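Local atomic coordinates of probable LRR receptor-like serine/threonine-protein kinase At4g26540 (Arabidopsis thaliana, PDB entry 5HZ0), a protein that acts as a plasma-membrane receptor kinase that binds RGF peptide hormones through its extracellular leucine-rich repeats and helps maintain the root stem cell niche. Residues Arg11-Glu16 against Leu36-Ser41; Tyr214-Ser219 against Trp238-Val243; Thr224-Leu229 against Thr248-Cys253; Asn425-Ser430 against Glu449-His454; Leu605-Phe610 against Leu625-Ala630. The protein carries 5 engineered substitutions. One frame throughout, in Å; residues are numbered along the deposited sequence.

Contact 1: Arg11-Glu16 against Leu36-Ser41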
# COMPACT_ATOMS: atom_id res chain seq x y z
N ARG A 11 -33.22 36.39 33.73
CA ARG A 11 -33.09 37.60 34.55
C ARG A 11 -32.70 38.82 33.73
O ARG A 11 -32.60 39.93 34.26
CB ARG A 11 -32.13 37.37 35.72
CG ARG A 11 -32.51 36.15 36.55
CD ARG A 11 -32.03 36.23 38.01
NE ARG A 11 -32.73 35.24 38.84
CZ ARG A 11 -32.72 35.23 40.17
NH1 ARG A 11 -32.05 36.15 40.85
NH2 ARG A 11 -33.40 34.29 40.83
N GLY A 12 -32.45 38.61 32.44
CA GLY A 12 -32.28 39.71 31.50
C GLY A 12 -30.84 40.06 31.15
O GLY A 12 -30.58 41.10 30.55
N GLU A 13 -29.92 39.16 31.50
CA GLU A 13 -28.50 39.42 31.38
C GLU A 13 -27.90 38.50 30.31
O GLU A 13 -28.46 37.44 30.02
CB GLU A 13 -27.83 39.15 32.73
CG GLU A 13 -28.62 39.69 33.92
CD GLU A 13 -28.59 38.75 35.12
OE1 GLU A 13 -27.99 37.66 35.02
OE2 GLU A 13 -29.19 39.09 36.16
N VAL A 14 -26.79 38.92 29.71
CA VAL A 14 -26.17 38.12 28.66
C VAL A 14 -25.60 36.79 29.17
O VAL A 14 -24.88 36.73 30.17
CB VAL A 14 -25.11 38.92 27.86
CG1 VAL A 14 -24.30 37.99 26.96
CG2 VAL A 14 -25.80 40.00 27.04
N SER A 15 -25.95 35.73 28.45
CA SER A 15 -25.81 34.36 28.89
C SER A 15 -24.85 33.61 27.98
O SER A 15 -23.87 33.05 28.43
CB SER A 15 -27.17 33.68 28.89
OG SER A 15 -27.23 32.63 29.83
N GLU A 16 -25.20 33.56 26.69
CA GLU A 16 -24.44 32.78 25.73
C GLU A 16 -24.05 33.60 24.51
O GLU A 16 -24.87 34.32 23.95
CB GLU A 16 -25.24 31.54 25.30
CG GLU A 16 -25.71 30.69 26.48
CD GLU A 16 -26.48 29.46 26.05
OE1 GLU A 16 -26.96 28.71 26.93
OE2 GLU A 16 -26.60 29.24 24.82
N LEU A 36 -19.69 41.93 30.46
CA LEU A 36 -20.78 40.98 30.67
C LEU A 36 -20.28 39.78 31.48
O LEU A 36 -19.86 38.77 30.92
CB LEU A 36 -21.36 40.52 29.34
CG LEU A 36 -20.37 40.19 28.22
CD1 LEU A 36 -20.76 38.90 27.54
CD2 LEU A 36 -20.29 41.32 27.21
N LYS A 37 -20.34 39.91 32.79
CA LYS A 37 -19.73 38.93 33.68
C LYS A 37 -20.70 37.81 34.07
O LYS A 37 -20.41 37.00 34.95
CB LYS A 37 -19.12 39.61 34.91
CG LYS A 37 -17.65 40.05 34.73
CD LYS A 37 -17.47 41.05 33.57
CE LYS A 37 -16.27 40.68 32.69
NZ LYS A 37 -16.16 41.53 31.46
N SER A 38 -21.88 37.80 33.45
CA SER A 38 -22.84 36.72 33.64
C SER A 38 -22.85 35.64 32.54
O SER A 38 -23.65 34.72 32.59
CB SER A 38 -24.26 37.28 33.83
OG SER A 38 -24.67 37.98 32.67
N LEU A 39 -21.96 35.77 31.56
CA LEU A 39 -21.90 34.84 30.42
C LEU A 39 -21.58 33.40 30.83
O LEU A 39 -20.56 33.14 31.47
CB LEU A 39 -20.85 35.33 29.42
CG LEU A 39 -20.58 34.54 28.13
CD1 LEU A 39 -21.70 34.73 27.14
CD2 LEU A 39 -19.26 34.97 27.52
N THR A 40 -22.47 32.47 30.47
CA THR A 40 -22.28 31.06 30.79
C THR A 40 -21.60 30.20 29.70
O THR A 40 -21.03 29.14 29.99
CB THR A 40 -23.65 30.42 31.18
OG1 THR A 40 -23.49 29.65 32.38
CG2 THR A 40 -24.20 29.53 30.06
N SER A 41 -21.66 30.66 28.46
CA SER A 41 -21.22 29.85 27.32
C SER A 41 -20.57 30.70 26.24
O SER A 41 -21.17 31.67 25.78
CB SER A 41 -22.40 29.05 26.77
OG SER A 41 -22.08 28.38 25.58

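Contact 2: Tyr214-Ser219 against Trp238-Val243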
# COMPACT_ATOMS: atom_id res chain seq x y z
N TYR A 214 -2.25 0.58 17.39
CA TYR A 214 -1.36 0.30 16.25
C TYR A 214 -0.22 1.31 16.04
O TYR A 214 -0.26 2.44 16.55
CB TYR A 214 -2.16 0.09 14.96
CG TYR A 214 -2.93 1.29 14.46
CD1 TYR A 214 -4.23 1.54 14.89
CD2 TYR A 214 -2.38 2.14 13.52
CE1 TYR A 214 -4.94 2.63 14.41
CE2 TYR A 214 -3.08 3.22 13.03
CZ TYR A 214 -4.36 3.46 13.48
OH TYR A 214 -5.03 4.55 12.99
N GLN A 215 0.82 0.88 15.32
CA GLN A 215 1.99 1.72 15.04
C GLN A 215 2.70 2.28 16.28
O GLN A 215 2.94 3.47 16.40
CB GLN A 215 1.63 2.83 14.06
CG GLN A 215 1.35 2.30 12.68
CD GLN A 215 1.17 3.39 11.68
OE1 GLN A 215 0.47 4.37 11.95
NE2 GLN A 215 1.79 3.25 10.51
N ASN A 216 3.03 1.39 17.20
CA ASN A 216 3.88 1.71 18.34
C ASN A 216 4.94 0.63 18.38
O ASN A 216 5.14 -0.06 17.38
CB ASN A 216 3.09 1.72 19.64
CG ASN A 216 2.08 2.84 19.70
OD1 ASN A 216 2.44 3.99 19.92
ND2 ASN A 216 0.80 2.51 19.49
N SER A 217 5.69 0.58 19.47
CA SER A 217 6.67 -0.47 19.71
C SER A 217 6.27 -1.56 20.70
O SER A 217 7.12 -2.27 21.21
CB SER A 217 8.06 0.09 19.95
OG SER A 217 8.46 0.77 18.78
N ILE A 218 4.99 -1.61 21.05
CA ILE A 218 4.50 -2.52 22.08
C ILE A 218 5.02 -3.94 21.91
O ILE A 218 5.04 -4.48 20.80
CB ILE A 218 2.96 -2.56 22.12
CG1 ILE A 218 2.39 -1.20 22.55
CG2 ILE A 218 2.45 -3.67 23.03
CD1 ILE A 218 0.87 -1.11 22.47
N SER A 219 5.45 -4.52 23.01
CA SER A 219 6.14 -5.80 22.99
C SER A 219 5.38 -6.71 23.92
O SER A 219 4.30 -6.36 24.39
CB SER A 219 7.57 -5.63 23.51
OG SER A 219 7.57 -5.38 24.90
N TRP A 238 -2.08 -3.54 15.07
CA TRP A 238 -1.13 -3.67 13.98
C TRP A 238 0.15 -2.79 14.03
O TRP A 238 0.11 -1.62 14.36
CB TRP A 238 -1.80 -3.60 12.56
CG TRP A 238 -2.44 -2.31 12.17
CD1 TRP A 238 -3.66 -1.91 12.50
CD2 TRP A 238 -1.89 -1.26 11.39
NE1 TRP A 238 -3.93 -0.72 12.00
CE2 TRP A 238 -2.86 -0.29 11.28
CE3 TRP A 238 -0.67 -1.06 10.75
CZ2 TRP A 238 -2.67 0.88 10.59
CZ3 TRP A 238 -0.49 0.07 10.05
CH2 TRP A 238 -1.47 1.04 9.97
N GLN A 239 1.24 -3.38 13.57
CA GLN A 239 2.56 -2.79 13.54
C GLN A 239 3.22 -2.41 14.87
O GLN A 239 3.42 -1.31 15.19
CB GLN A 239 2.55 -1.64 12.57
CG GLN A 239 3.84 -1.14 12.25
CD GLN A 239 3.84 -0.18 11.15
OE1 GLN A 239 3.46 -0.49 10.05
NE2 GLN A 239 4.33 0.98 11.42
N ASN A 240 3.47 -3.44 15.64
CA ASN A 240 4.04 -3.44 16.96
C ASN A 240 5.02 -4.60 17.03
O ASN A 240 5.30 -5.17 16.07
CB ASN A 240 2.92 -3.55 18.00
CG ASN A 240 2.33 -2.23 18.34
OD1 ASN A 240 2.94 -1.46 18.91
ND2 ASN A 240 1.13 -1.99 17.98
N ASN A 241 5.59 -4.88 18.19
CA ASN A 241 6.50 -6.01 18.43
C ASN A 241 5.88 -7.23 19.06
O ASN A 241 6.59 -8.04 19.65
CB ASN A 241 7.78 -5.55 19.11
CG ASN A 241 8.50 -4.51 18.29
OD1 ASN A 241 8.66 -4.66 17.08
ND2 ASN A 241 8.88 -3.42 18.93
N LEU A 242 4.55 -7.30 19.06
CA LEU A 242 3.82 -8.36 19.76
C LEU A 242 4.30 -9.78 19.44
O LEU A 242 4.61 -10.12 18.29
CB LEU A 242 2.31 -8.23 19.55
CG LEU A 242 1.68 -6.93 20.07
CD1 LEU A 242 0.30 -6.72 19.45
CD2 LEU A 242 1.60 -6.94 21.59
N VAL A 243 4.33 -10.59 20.48
CA VAL A 243 5.01 -11.88 20.49
C VAL A 243 4.03 -12.93 21.04
O VAL A 243 3.01 -12.57 21.58
CB VAL A 243 6.30 -11.74 21.34
CG1 VAL A 243 6.38 -12.77 22.47
CG2 VAL A 243 7.51 -11.72 20.44

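Contact 3: Thr224-Leu229 against Thr248-Cys253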
# COMPACT_ATOMS: atom_id res chain seq x y z
N THR A 224 -4.34 -12.48 27.59
CA THR A 224 -5.47 -13.38 27.56
C THR A 224 -6.75 -12.73 28.10
O THR A 224 -7.85 -13.00 27.62
CB THR A 224 -5.12 -14.64 28.37
OG1 THR A 224 -4.05 -15.33 27.73
CG2 THR A 224 -6.30 -15.57 28.42
N THR A 225 -6.59 -11.84 29.08
CA THR A 225 -7.69 -11.13 29.71
C THR A 225 -8.56 -10.35 28.73
O THR A 225 -9.71 -10.05 29.03
CB THR A 225 -7.18 -10.14 30.72
OG1 THR A 225 -6.27 -9.23 30.07
CG2 THR A 225 -6.46 -10.86 31.83
N ILE A 226 -8.00 -10.03 27.57
CA ILE A 226 -8.75 -9.34 26.54
C ILE A 226 -9.99 -10.14 26.08
O ILE A 226 -10.97 -9.58 25.60
CB ILE A 226 -7.83 -8.89 25.37
CG1 ILE A 226 -7.06 -7.65 25.82
CG2 ILE A 226 -8.61 -8.55 24.11
CD1 ILE A 226 -6.88 -6.62 24.74
N GLY A 227 -9.98 -11.45 26.30
CA GLY A 227 -11.13 -12.28 25.94
C GLY A 227 -12.30 -12.16 26.91
O GLY A 227 -13.38 -12.70 26.66
N GLY A 228 -12.10 -11.47 28.02
CA GLY A 228 -13.15 -11.32 29.00
C GLY A 228 -13.84 -9.99 28.82
O GLY A 228 -14.69 -9.60 29.63
N LEU A 229 -13.49 -9.27 27.75
CA LEU A 229 -14.19 -8.03 27.44
C LEU A 229 -15.37 -8.36 26.50
O LEU A 229 -15.18 -8.54 25.28
CB LEU A 229 -13.22 -7.05 26.78
CG LEU A 229 -11.97 -6.61 27.56
CD1 LEU A 229 -11.17 -5.53 26.84
CD2 LEU A 229 -12.31 -6.14 28.95
N THR A 248 -6.87 -17.60 22.64
CA THR A 248 -8.05 -18.37 22.32
C THR A 248 -9.31 -17.63 22.78
O THR A 248 -10.35 -17.62 22.11
CB THR A 248 -7.96 -19.73 23.03
OG1 THR A 248 -7.38 -20.68 22.13
CG2 THR A 248 -9.32 -20.21 23.49
N GLU A 249 -9.17 -16.98 23.93
CA GLU A 249 -10.29 -16.34 24.60
C GLU A 249 -10.98 -15.27 23.76
O GLU A 249 -12.09 -14.88 24.09
CB GLU A 249 -9.81 -15.76 25.93
CG GLU A 249 -9.57 -16.81 27.00
CD GLU A 249 -8.37 -17.66 26.72
OE1 GLU A 249 -7.48 -17.19 25.98
OE2 GLU A 249 -8.30 -18.79 27.25
N LEU A 250 -10.32 -14.78 22.71
CA LEU A 250 -10.94 -13.81 21.81
C LEU A 250 -12.23 -14.36 21.17
O LEU A 250 -13.12 -13.60 20.82
CB LEU A 250 -9.97 -13.35 20.72
CG LEU A 250 -8.93 -12.33 21.14
CD1 LEU A 250 -7.97 -12.05 19.99
CD2 LEU A 250 -9.59 -11.05 21.61
N GLY A 251 -12.33 -15.68 21.05
CA GLY A 251 -13.54 -16.31 20.58
C GLY A 251 -14.76 -16.07 21.47
O GLY A 251 -15.88 -16.40 21.10
N ASN A 252 -14.51 -15.50 22.65
CA ASN A 252 -15.54 -15.19 23.65
C ASN A 252 -16.08 -13.75 23.59
O ASN A 252 -16.72 -13.29 24.53
CB ASN A 252 -15.04 -15.50 25.07
CG ASN A 252 -14.49 -16.89 25.18
OD1 ASN A 252 -14.88 -17.78 24.42
ND2 ASN A 252 -13.56 -17.10 26.12
N CYS A 253 -15.78 -13.04 22.52
CA CYS A 253 -16.19 -11.65 22.38
C CYS A 253 -17.20 -11.57 21.24
O CYS A 253 -16.84 -11.38 20.08
CB CYS A 253 -14.97 -10.77 22.07
SG CYS A 253 -13.68 -10.76 23.35

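Contact 4: Asn425-Ser430 against Glu449-His454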
# COMPACT_ATOMS: atom_id res chain seq x y z
N ASN A 425 -6.25 -5.09 -17.59
CA ASN A 425 -5.19 -4.13 -17.74
C ASN A 425 -3.80 -4.74 -17.85
O ASN A 425 -2.97 -4.33 -18.66
CB ASN A 425 -5.21 -3.14 -16.59
CG ASN A 425 -4.18 -2.06 -16.75
OD1 ASN A 425 -3.17 -2.03 -16.05
ND2 ASN A 425 -4.41 -1.18 -17.71
N PHE A 426 -3.58 -5.72 -16.98
CA PHE A 426 -2.26 -6.18 -16.63
C PHE A 426 -2.34 -7.70 -16.60
O PHE A 426 -3.13 -8.27 -15.86
CB PHE A 426 -1.89 -5.66 -15.23
CG PHE A 426 -0.51 -6.04 -14.79
CD1 PHE A 426 -0.23 -7.33 -14.39
CD2 PHE A 426 0.51 -5.09 -14.78
CE1 PHE A 426 1.05 -7.69 -13.99
CE2 PHE A 426 1.79 -5.44 -14.37
CZ PHE A 426 2.06 -6.74 -13.98
N VAL A 427 -1.50 -8.33 -17.41
CA VAL A 427 -1.46 -9.78 -17.48
C VAL A 427 0.01 -10.30 -17.47
O VAL A 427 0.83 -9.96 -18.33
CB VAL A 427 -2.25 -10.24 -18.74
CG1 VAL A 427 -1.73 -9.55 -19.92
CG2 VAL A 427 -2.16 -11.72 -18.91
N ASP A 428 0.33 -11.10 -16.46
CA ASP A 428 1.63 -11.73 -16.37
C ASP A 428 1.44 -13.25 -16.33
O ASP A 428 0.94 -13.79 -15.32
CB ASP A 428 2.34 -11.25 -15.09
CG ASP A 428 3.78 -11.67 -15.03
OD1 ASP A 428 4.20 -12.41 -15.95
OD2 ASP A 428 4.50 -11.28 -14.08
N ILE A 429 1.76 -13.91 -17.44
CA ILE A 429 1.85 -15.38 -17.57
C ILE A 429 3.28 -15.97 -17.69
O ILE A 429 3.49 -17.14 -18.06
CB ILE A 429 0.79 -15.96 -18.56
CG1 ILE A 429 -0.56 -15.26 -18.37
CG2 ILE A 429 0.67 -17.50 -18.40
CD1 ILE A 429 -1.44 -15.32 -19.64
N SER A 430 4.29 -15.14 -17.45
CA SER A 430 5.66 -15.55 -17.69
C SER A 430 6.05 -16.77 -16.84
O SER A 430 5.38 -17.09 -15.86
CB SER A 430 6.63 -14.40 -17.41
OG SER A 430 6.44 -13.89 -16.12
N GLU A 449 -2.72 -2.85 -20.97
CA GLU A 449 -1.46 -2.10 -21.01
C GLU A 449 -0.17 -2.86 -20.73
O GLU A 449 0.89 -2.41 -21.11
CB GLU A 449 -1.57 -0.89 -20.09
CG GLU A 449 -2.74 -0.03 -20.45
CD GLU A 449 -2.78 1.24 -19.65
OE1 GLU A 449 -2.65 1.17 -18.40
OE2 GLU A 449 -2.95 2.31 -20.28
N PHE A 450 -0.26 -4.03 -20.11
CA PHE A 450 0.94 -4.74 -19.68
C PHE A 450 0.78 -6.20 -20.03
O PHE A 450 -0.10 -6.87 -19.48
CB PHE A 450 1.14 -4.59 -18.17
CG PHE A 450 2.34 -5.35 -17.62
CD1 PHE A 450 2.30 -6.73 -17.47
CD2 PHE A 450 3.50 -4.67 -17.22
CE1 PHE A 450 3.39 -7.42 -16.95
CE2 PHE A 450 4.60 -5.37 -16.69
CZ PHE A 450 4.54 -6.75 -16.56
N LEU A 451 1.65 -6.71 -20.90
CA LEU A 451 1.59 -8.09 -21.32
C LEU A 451 2.97 -8.74 -21.17
O LEU A 451 3.90 -8.47 -21.97
CB LEU A 451 1.09 -8.15 -22.77
CG LEU A 451 0.99 -9.52 -23.40
CD1 LEU A 451 0.12 -10.44 -22.56
CD2 LEU A 451 0.46 -9.41 -24.82
N ASP A 452 3.09 -9.64 -20.20
CA ASP A 452 4.33 -10.34 -19.95
C ASP A 452 4.14 -11.84 -20.20
O ASP A 452 3.55 -12.54 -19.38
CB ASP A 452 4.72 -10.13 -18.49
CG ASP A 452 6.19 -10.41 -18.19
OD1 ASP A 452 6.88 -11.09 -19.00
OD2 ASP A 452 6.64 -9.95 -17.12
N LEU A 453 4.65 -12.32 -21.33
CA LEU A 453 4.67 -13.75 -21.67
C LEU A 453 6.04 -14.49 -21.55
O LEU A 453 6.18 -15.62 -22.01
CB LEU A 453 4.03 -13.99 -23.05
CG LEU A 453 2.61 -13.43 -23.23
CD1 LEU A 453 1.98 -13.86 -24.57
CD2 LEU A 453 1.72 -13.82 -22.06
N HIS A 454 7.06 -13.83 -21.00
CA HIS A 454 8.43 -14.35 -21.09
C HIS A 454 8.69 -15.74 -20.46
O HIS A 454 8.01 -16.13 -19.52
CB HIS A 454 9.48 -13.31 -20.63
CG HIS A 454 9.67 -13.23 -19.14
ND1 HIS A 454 9.15 -12.20 -18.39
CD2 HIS A 454 10.35 -14.02 -18.28
CE1 HIS A 454 9.49 -12.36 -17.12
NE2 HIS A 454 10.21 -13.47 -17.03

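Contact 5: Leu605-Phe610 against Leu625-Ala630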
# COMPACT_ATOMS: atom_id res chain seq x y z
N LEU A 605 39.54 5.37 -30.97
CA LEU A 605 38.60 6.02 -30.08
C LEU A 605 39.38 7.04 -29.27
O LEU A 605 40.54 6.80 -28.90
CB LEU A 605 38.03 4.99 -29.11
CG LEU A 605 37.68 3.62 -29.67
CD1 LEU A 605 37.50 2.62 -28.56
CD2 LEU A 605 36.42 3.76 -30.48
N PRO A 606 38.72 8.18 -28.96
CA PRO A 606 39.41 9.28 -28.28
C PRO A 606 39.80 8.88 -26.87
O PRO A 606 39.16 8.00 -26.30
CB PRO A 606 38.35 10.39 -28.24
CG PRO A 606 37.04 9.68 -28.44
CD PRO A 606 37.33 8.51 -29.30
N ASN A 607 40.81 9.53 -26.30
CA ASN A 607 41.19 9.20 -24.93
C ASN A 607 40.33 10.09 -24.05
O ASN A 607 40.58 11.28 -23.88
CB ASN A 607 42.67 9.53 -24.72
CG ASN A 607 43.27 8.79 -23.54
OD1 ASN A 607 42.56 8.26 -22.69
ND2 ASN A 607 44.61 8.77 -23.48
N THR A 608 39.31 9.47 -23.47
CA THR A 608 38.32 10.20 -22.70
C THR A 608 37.98 9.27 -21.58
O THR A 608 38.14 8.06 -21.73
CB THR A 608 37.01 10.45 -23.49
OG1 THR A 608 36.26 9.24 -23.56
CG2 THR A 608 37.28 10.96 -24.89
N PRO A 609 37.51 9.82 -20.46
CA PRO A 609 37.09 8.87 -19.43
C PRO A 609 36.03 7.91 -19.97
O PRO A 609 36.11 6.72 -19.62
CB PRO A 609 36.55 9.77 -18.30
CG PRO A 609 37.04 11.18 -18.64
CD PRO A 609 37.17 11.21 -20.12
N PHE A 610 35.10 8.34 -20.82
CA PHE A 610 34.17 7.35 -21.39
C PHE A 610 34.90 6.18 -22.04
O PHE A 610 34.89 5.07 -21.51
CB PHE A 610 33.14 7.94 -22.37
CG PHE A 610 32.10 6.94 -22.81
CD1 PHE A 610 32.35 6.08 -23.87
CD2 PHE A 610 30.89 6.87 -22.18
CE1 PHE A 610 31.39 5.13 -24.29
CE2 PHE A 610 29.95 5.92 -22.55
CZ PHE A 610 30.21 5.08 -23.60
N LEU A 625 40.13 -1.94 -33.21
CA LEU A 625 39.83 -0.85 -32.26
C LEU A 625 40.98 -0.48 -31.34
O LEU A 625 41.63 -1.36 -30.77
CB LEU A 625 38.59 -1.15 -31.41
CG LEU A 625 37.21 -0.96 -32.05
CD1 LEU A 625 36.12 -1.25 -31.04
CD2 LEU A 625 37.07 0.45 -32.60
N TYR A 626 41.24 0.81 -31.16
CA TYR A 626 42.28 1.19 -30.19
C TYR A 626 42.10 2.61 -29.67
O TYR A 626 41.57 3.45 -30.37
CB TYR A 626 43.68 1.05 -30.81
CG TYR A 626 43.96 2.03 -31.91
CD1 TYR A 626 43.43 1.84 -33.18
CD2 TYR A 626 44.73 3.17 -31.68
CE1 TYR A 626 43.67 2.74 -34.20
CE2 TYR A 626 44.98 4.07 -32.70
CZ TYR A 626 44.45 3.85 -33.95
OH TYR A 626 44.67 4.74 -34.96
N ILE A 627 42.56 2.87 -28.45
CA ILE A 627 42.52 4.23 -27.92
C ILE A 627 43.70 5.05 -28.45
O ILE A 627 44.85 4.63 -28.37
CB ILE A 627 42.49 4.27 -26.37
CG1 ILE A 627 41.06 4.17 -25.83
CG2 ILE A 627 43.06 5.58 -25.86
CD1 ILE A 627 40.48 2.76 -25.72
N SER A 628 43.43 6.23 -28.98
CA SER A 628 44.51 7.06 -29.49
C SER A 628 44.60 8.36 -28.71
O SER A 628 43.64 8.79 -28.08
CB SER A 628 44.30 7.37 -30.97
OG SER A 628 43.44 8.48 -31.15
N ASN A 629 45.78 8.98 -28.73
CA ASN A 629 45.95 10.30 -28.13
C ASN A 629 46.01 11.39 -29.18
O ASN A 629 46.81 11.32 -30.12
CB ASN A 629 47.22 10.34 -27.28
CG ASN A 629 47.12 9.45 -26.07
OD1 ASN A 629 46.42 9.77 -25.10
ND2 ASN A 629 47.82 8.32 -26.10
N ALA A 630 45.17 12.40 -29.00
CA ALA A 630 45.09 13.54 -29.92
C ALA A 630 46.42 14.32 -29.96
O ALA A 630 47.19 14.32 -28.99
CB ALA A 630 43.93 14.44 -29.54

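Contact 1: Arg11-Glu16 against Leu36-Ser41
Val-14 lays its CG1 methyl on Leu-36 CD1, 3.7 Å away, and more loosely on Leu-39 CD1 at 4.2 Å. CG1 stands anti to the backbone N (chi1 169°). Val-14 and Leu-36 slant across each other, while Val-14 and Leu-39 run alongside in the same direction. Leu-36 to Leu-39 form a type I beta turn. From within this turn Ser-38 OG donates to Val-14 O at 2.8 Å, tilted 23° from the carbonyl plane. The same OG lies 3.4 Å from Glu-13 CB. An alanine at Ser-38 would probably leave Val-14 O without this donor and weaken the tie between the turn and strand 14-20. Further on, Ser-15 O accepts from Ser-41 N at 3.3 Å. Glu-16 CG rests against Ser-41 CB at 3.7 Å, on the same face of the parallel bridge between these two residues. Outside the pair, Ser-15 and Glu-16 both face Lys-7 of strand 6-8 in a classic beta bulge. Strand 14-20 is thus held between antiparallel strand 6-8 and parallel strand 41-45, at the N-terminal end of the repeat array.

Contact 2: Tyr214-Ser219 against Trp238-Val243
Tyr-214 and Trp-238 open two loop segments that run alongside, in register there and at Gln-215/Gln-239, then shift so that Ser-217 lies nearest Asn-240. Gln-215 N donates to Trp-238 O at 2.8 Å. The tyrosine ring lies over the five-membered ring of Trp-238 as an offset stack, centroids 4.3 Å apart and planes at 9°. Tyr-214 CB also sits over that five-membered ring in a CH-pi contact at 3.5 Å. In both residues CG lies between the backbone N and the carbonyl carbon (chi1 65° and 66°), which starts the side chains off alike. The Asn-240 side chain extends toward segment 214-219. Its OD1 takes weak hydrogen bonds from Asn-216 N and from Ile-218 N (3.0 Å), while its ND2 donates to Leu-213 O and Leu-237 O. Asn-216 OD1 bonds to Leu-194 N. Asn-241 N donates to Ile-218 O at 2.7 Å. Ile-218 CG2 and Leu-242 CD2 pack at 3.7 Å. Tyr-214 OH and Trp-238 NE1 both bond to the backbone of the bound peptide, and Tyr-214 belongs to a peptide-recognition motif. The stacked rings form part of the peptide site, and buried Asn-216 and Asn-240 are rungs of the asparagine ladder of a leucine-rich-repeat solenoid.

Contact 3: Thr224-Leu229 against Thr248-Cys253
Glu-249 lies against the 3-10 turn of the preceding repeat from its CB to its carboxylate. CB meets Gly-227 CA at 3.7 Å. CG comes 3.8 Å from the Thr-224 methyl, CG2. The chain bends at chi2 (70°), which turns CD back to 3.4 Å from the same methyl. OE1 ends 3.2 Å from Thr-224 CG2, so the acid tip lies beside a methyl here. An alanine at Glu-249 would keep CB on the glycine but would probably open a gap beside the Thr-224 methyl, leaving it without its cover. Gly-227 is the point of closest backbone approach, its CA 4.4 Å from that of Glu-249. A side-chain carbon on Gly-227 would run into Glu-249 CB, so glycine fits the tight spacing. On the inner side, Ile-226 CG2 and Leu-250 CD2 pack at 3.7 Å, their side chains alongside and pointing the same way. Ile-226 also touches Ile-202 and Leu-232, and Leu-250 touches Phe-261. Cys-253 SG lies 3.7 Å from Ile-226 O and near Leu-229 O. Asn-252 contributes only CB, set near Gly-227 O. Both segments hold short 3-10 helical segments, 224-228 and 248-251, each with its own backbone bonds. Such 3-10 turns, stacked one per repeat on the convex side of the solenoid, are characteristic of plant leucine-rich-repeat receptors.

Contact 4: Asn425-Ser430 against Glu449-His454
Phe-426 and Phe-450 sit on neighbouring strands, 426-428 and 450-452, of the parallel beta ladder that lines the concave side of a leucine-rich-repeat solenoid. The axes of these short strands come within 4.9 Å. The two phenylalanine rings form an offset stack, centroids 3.8 Å apart and planes at 11°. Both have CG anti to the backbone N (chi1 -177° and 178°). The column goes on to Phe-473 and, by a cation-pi contact, to Arg-402. Backbone bonds zip the strands: Val-427 N to Phe-450 O, Asp-452 N to Val-427 O, and Ile-429 N to Asp-452 O. On the opposite face from the phenylalanines, Val-427 CG1 meets Leu-451 CD1. Asn-425 ND2 donates to Glu-449 OE1 at 3.0 Å, from above the carboxylate plane. After each strand an aspartate bonds to the residue two on. Asp-428 OD1 accepts Ser-430 N and OG, an Asx turn, and Asp-452 OD1 accepts His-454 ND1 at 2.6 Å on its syn lone pair. The two carboxylates lie alongside, Asp-428 OD1 3.7 Å from Asp-452 OD2, a repulsion probably eased by the salt bridge from Asp-428 OD2 to Arg-404. Ser-430 CB sits over the centre of the His-454 ring, 3.5 Å from its centroid.

Contact 5: Leu605-Phe610 against Leu625-Ala630
Leu-605 and Ile-627 pair as a short parallel bridge, and this is the tight half of the contact. Leu-605 N donates to Tyr-626 O at 2.9 Å, and Leu-605 O accepts Ser-628 N at the same distance of 2.9 Å. The second bond is nearly straight, 167° at the hydrogen. The two branches of Leu-605 split their work. CD2 meets Leu-625 CD2 at 4.0 Å, and CD1 meets Ile-627 CD1 at 4.1 Å. Leu-605 and Leu-625 are buried. The other half is looser and faces solvent. There Asn-607 and Asn-629, both exposed, lie side by side with their amide planes 52° apart. Asn-607 ND2 donates to Asn-629 OD1 at 2.6 Å, with the acceptor in the Asn-607 amide plane. CG of Asn-607 stands anti to the backbone N (chi1 -160°) and lies 4.0 Å from Ile-627 CG2, the two side chains crossing at about a right angle. The oxygen of the Asn-607 amide has a weak bond to Arg-612 NE. Ser-628 OG bonds to Asp-604 OD2. Beyond the asparagine, Thr-608 is the N-cap of helix 609-613, its OG1 accepting from Phe-611 N. The bridge belongs to the two-stranded parallel sheet of 604-605 and 624-627. Leu-605 packs against Phe-611 of helix 609-613, and both Leu-605 and Ile-627 pack against Leu-619 of helix 616-620.

How the contacts relate
The five contacts mark points along the extracellular leucine-rich-repeat domain, from its N-terminal end to its C-terminal end. The centres of contact 1 and contact 5 are about 92 Å apart. Contacts 2 and 3 join the same two successive repeats, one at the peptide site and the other on the convex side, with centres about 19 Å apart and no touch between them. Contact 2 binds the peptide directly. Contact 4 lies about 38 Å from it, centre to centre, next to Arg-402 and Arg-404 of another peptide-recognition motif. Contacts 1 and 4 reach the same ladder of strands, whereas contact 5 uses a separate small sheet.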